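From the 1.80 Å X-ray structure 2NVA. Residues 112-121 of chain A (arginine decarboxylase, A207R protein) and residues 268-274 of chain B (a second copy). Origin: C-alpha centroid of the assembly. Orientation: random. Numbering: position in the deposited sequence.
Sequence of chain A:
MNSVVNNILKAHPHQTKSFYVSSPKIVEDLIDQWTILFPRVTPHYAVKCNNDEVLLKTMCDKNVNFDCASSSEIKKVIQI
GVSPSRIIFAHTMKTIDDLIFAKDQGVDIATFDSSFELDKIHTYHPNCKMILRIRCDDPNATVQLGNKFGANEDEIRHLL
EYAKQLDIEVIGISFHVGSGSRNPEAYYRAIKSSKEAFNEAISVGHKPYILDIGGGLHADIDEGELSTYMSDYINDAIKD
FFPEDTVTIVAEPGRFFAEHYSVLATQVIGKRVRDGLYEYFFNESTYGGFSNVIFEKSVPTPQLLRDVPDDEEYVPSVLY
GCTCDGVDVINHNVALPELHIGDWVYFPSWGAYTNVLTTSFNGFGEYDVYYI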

# COMPACT_ATOMS: atom_id res chain seq x y z
N PHE A 112 21.29 -16.35 0.94
CA PHE A 112 22.12 -15.20 1.34
C PHE A 112 22.76 -14.57 0.12
O PHE A 112 22.85 -15.20 -0.95
CB PHE A 112 23.22 -15.61 2.34
CG PHE A 112 24.33 -16.41 1.73
CD1 PHE A 112 25.58 -15.83 1.48
CD2 PHE A 112 24.14 -17.75 1.40
CE1 PHE A 112 26.62 -16.56 0.90
CE2 PHE A 112 25.18 -18.49 0.81
CZ PHE A 112 26.42 -17.89 0.57
N ASP A 113 23.20 -13.33 0.28
CA ASP A 113 23.95 -12.63 -0.76
C ASP A 113 24.99 -11.65 -0.18
O ASP A 113 25.51 -10.81 -0.91
CB ASP A 113 23.02 -11.92 -1.75
CG ASP A 113 22.14 -10.83 -1.09
OD1 ASP A 113 22.50 -10.29 -0.01
OD2 ASP A 113 21.07 -10.51 -1.69
N SER A 114 25.28 -11.79 1.12
CA SER A 114 26.22 -10.89 1.80
C SER A 114 27.03 -11.60 2.88
O SER A 114 26.60 -12.61 3.45
CB SER A 114 25.46 -9.72 2.44
OG SER A 114 24.61 -10.16 3.48
N SER A 115 28.21 -11.05 3.16
CA SER A 115 29.07 -11.60 4.22
C SER A 115 28.43 -11.39 5.60
O SER A 115 28.52 -12.26 6.46
CB SER A 115 30.48 -10.99 4.15
OG SER A 115 30.45 -9.60 4.44
N PHE A 116 27.77 -10.25 5.80
CA PHE A 116 27.12 -9.97 7.08
C PHE A 116 25.98 -10.93 7.40
O PHE A 116 25.72 -11.24 8.58
CB PHE A 116 26.63 -8.53 7.15
CG PHE A 116 27.75 -7.55 7.29
CD1 PHE A 116 28.37 -7.35 8.53
CD2 PHE A 116 28.23 -6.87 6.18
CE1 PHE A 116 29.41 -6.46 8.66
CE2 PHE A 116 29.28 -5.96 6.30
CZ PHE A 116 29.88 -5.77 7.55
N GLU A 117 25.32 -11.41 6.36
CA GLU A 117 24.28 -12.43 6.55
C GLU A 117 24.90 -13.76 7.01
O GLU A 117 24.32 -14.48 7.84
CB GLU A 117 23.49 -12.63 5.26
CG GLU A 117 22.14 -13.29 5.48
CD GLU A 117 21.09 -12.39 6.14
OE1 GLU A 117 19.99 -12.89 6.45
OE2 GLU A 117 21.37 -11.17 6.36
N LEU A 118 26.08 -14.09 6.46
CA LEU A 118 26.82 -15.29 6.89
C LEU A 118 27.25 -15.19 8.34
O LEU A 118 27.19 -16.18 9.08
CB LEU A 118 28.03 -15.55 5.98
CG LEU A 118 27.73 -16.00 4.55
CD1 LEU A 118 28.99 -16.01 3.71
CD2 LEU A 118 27.05 -17.38 4.50
N ASP A 119 27.66 -14.00 8.77
CA ASP A 119 27.98 -13.75 10.18
C ASP A 119 26.78 -14.08 11.07
O ASP A 119 26.94 -14.75 12.09
CB ASP A 119 28.37 -12.29 10.42
CG ASP A 119 29.70 -11.93 9.82
OD1 ASP A 119 30.53 -12.84 9.63
OD2 ASP A 119 29.92 -10.73 9.53
N LYS A 120 25.60 -13.61 10.67
CA LYS A 120 24.37 -13.86 11.42
C LYS A 120 24.09 -15.35 11.51
O LYS A 120 23.75 -15.86 12.59
CB LYS A 120 23.17 -13.16 10.76
CG LYS A 120 23.00 -11.71 11.18
CD LYS A 120 21.67 -11.16 10.69
CE LYS A 120 21.76 -10.69 9.27
NZ LYS A 120 20.43 -10.29 8.73
N ILE A 121 24.24 -16.04 10.39
CA ILE A 121 24.02 -17.50 10.32
C ILE A 121 24.97 -18.22 11.27
O ILE A 121 24.55 -19.06 12.06
CB ILE A 121 24.18 -18.03 8.87
CG1 ILE A 121 23.09 -17.45 7.96
CG2 ILE A 121 24.24 -19.59 8.82
CD1 ILE A 121 21.66 -17.96 8.24
N VAL B 268 18.45 -1.56 12.05
CA VAL B 268 19.21 -2.19 10.99
C VAL B 268 19.24 -3.69 11.25
O VAL B 268 19.73 -4.14 12.29
CB VAL B 268 20.67 -1.65 10.93
CG1 VAL B 268 21.46 -2.34 9.82
CG2 VAL B 268 20.66 -0.14 10.72
N ILE B 269 18.68 -4.46 10.32
CA ILE B 269 18.62 -5.92 10.47
C ILE B 269 19.54 -6.67 9.50
O ILE B 269 19.81 -7.85 9.70
CB ILE B 269 17.16 -6.46 10.43
CG1 ILE B 269 16.47 -6.21 9.08
CG2 ILE B 269 16.35 -5.85 11.58
CD1 ILE B 269 16.72 -7.30 8.05
N GLY B 270 20.02 -5.96 8.47
CA GLY B 270 20.88 -6.55 7.45
C GLY B 270 21.84 -5.51 6.89
O GLY B 270 21.58 -4.32 6.99
N LYS B 271 22.93 -5.97 6.30
CA LYS B 271 23.98 -5.07 5.83
C LYS B 271 24.78 -5.75 4.72
O LYS B 271 24.95 -6.97 4.73
CB LYS B 271 24.90 -4.71 7.00
CG LYS B 271 25.97 -3.65 6.69
CD LYS B 271 26.81 -3.34 7.94
CE LYS B 271 27.98 -2.39 7.60
NZ LYS B 271 28.82 -2.12 8.81
N ARG B 272 25.24 -4.96 3.76
CA ARG B 272 26.05 -5.45 2.65
C ARG B 272 26.90 -4.26 2.25
O ARG B 272 26.35 -3.17 2.02
CB ARG B 272 25.11 -5.87 1.50
CG ARG B 272 25.73 -6.71 0.40
CD ARG B 272 24.63 -7.28 -0.50
NE ARG B 272 23.76 -6.22 -0.99
CZ ARG B 272 22.45 -6.35 -1.20
NH1 ARG B 272 21.82 -7.50 -0.97
NH2 ARG B 272 21.77 -5.31 -1.67
N VAL B 273 28.22 -4.44 2.19
CA VAL B 273 29.10 -3.34 1.76
C VAL B 273 29.81 -3.78 0.50
O VAL B 273 30.51 -4.80 0.50
CB VAL B 273 30.14 -2.94 2.85
CG1 VAL B 273 31.00 -1.75 2.38
CG2 VAL B 273 29.42 -2.61 4.16
N ARG B 274 29.62 -3.03 -0.58
CA ARG B 274 30.15 -3.42 -1.87
C ARG B 274 30.78 -2.22 -2.53
O ARG B 274 30.12 -1.21 -2.76
CB ARG B 274 29.05 -4.00 -2.77
CG ARG B 274 28.54 -5.35 -2.27
CD ARG B 274 27.65 -6.06 -3.29
NE ARG B 274 26.34 -5.47 -3.45
CZ ARG B 274 25.32 -6.08 -4.05
NH1 ARG B 274 25.45 -7.33 -4.50
NH2 ARG B 274 24.18 -5.45 -4.16
O HOH W 1 29.33 -6.91 2.95
O HOH W 2 23.05 -8.93 6.23

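The start of helix 115-121 in chain A packs against strand 268-274 of chain B. The two axes run at 138° and approach to 7.3 Å. Polar groups at the contact are met by side chains, backbone and two waters.

D113(A) and R272(B) form a salt bridge. R272(B) NH1 donates to D113(A) OD1 at 3.0 Å, and the carboxylate oxygen lies near the guanidinium plane, at its edge. The second oxygen, D113(A) OD2, is bonded elsewhere in the structure, as are R272(B) NE, NH1 and NH2. Both charged groups are buried, and every polar atom of the two side chains has a partner.

S114(A) caps the helix. Its OG accepts from E117(A) N at 3.2 Å, which satisfies an amide that has no earlier helical carbonyl to use. The backbone bond from L118(A) N to S114(A) O is weak, at 3.4 Å.

K120(A), about one turn beyond F116(A), joins the chains. Its NZ donates to I269(B) O at 2.7 Å and makes a salt bridge to E117(A) OE2, also at 2.7 Å. The ammonium group thus serves a strand carbonyl and balances a buried carboxylate of its own helix. G270(B) CA lies 4.0 Å from K120(A) NZ.

Two waters serve strand amides. Water 2 accepts from K271(B) N at 3.0 Å and donates to E117(A) OE2 at 2.8 Å, so it links strand to helix. Water 1 accepts from V273(B) N at 2.8 Å and bonds S115(A) OG at 3.3 Å.

F116(A) supplies the apolar part. K271(B) CD sits over one face of its ring, 3.9 Å from the centroid of the F116(A) ring and 10° off the normal, a CH-pi contact. The K271(B) side chain is fully extended, and its NZ is bonded elsewhere in the structure. F116(A) CE2 also meets V273(B) CG2 at 4.0 Å.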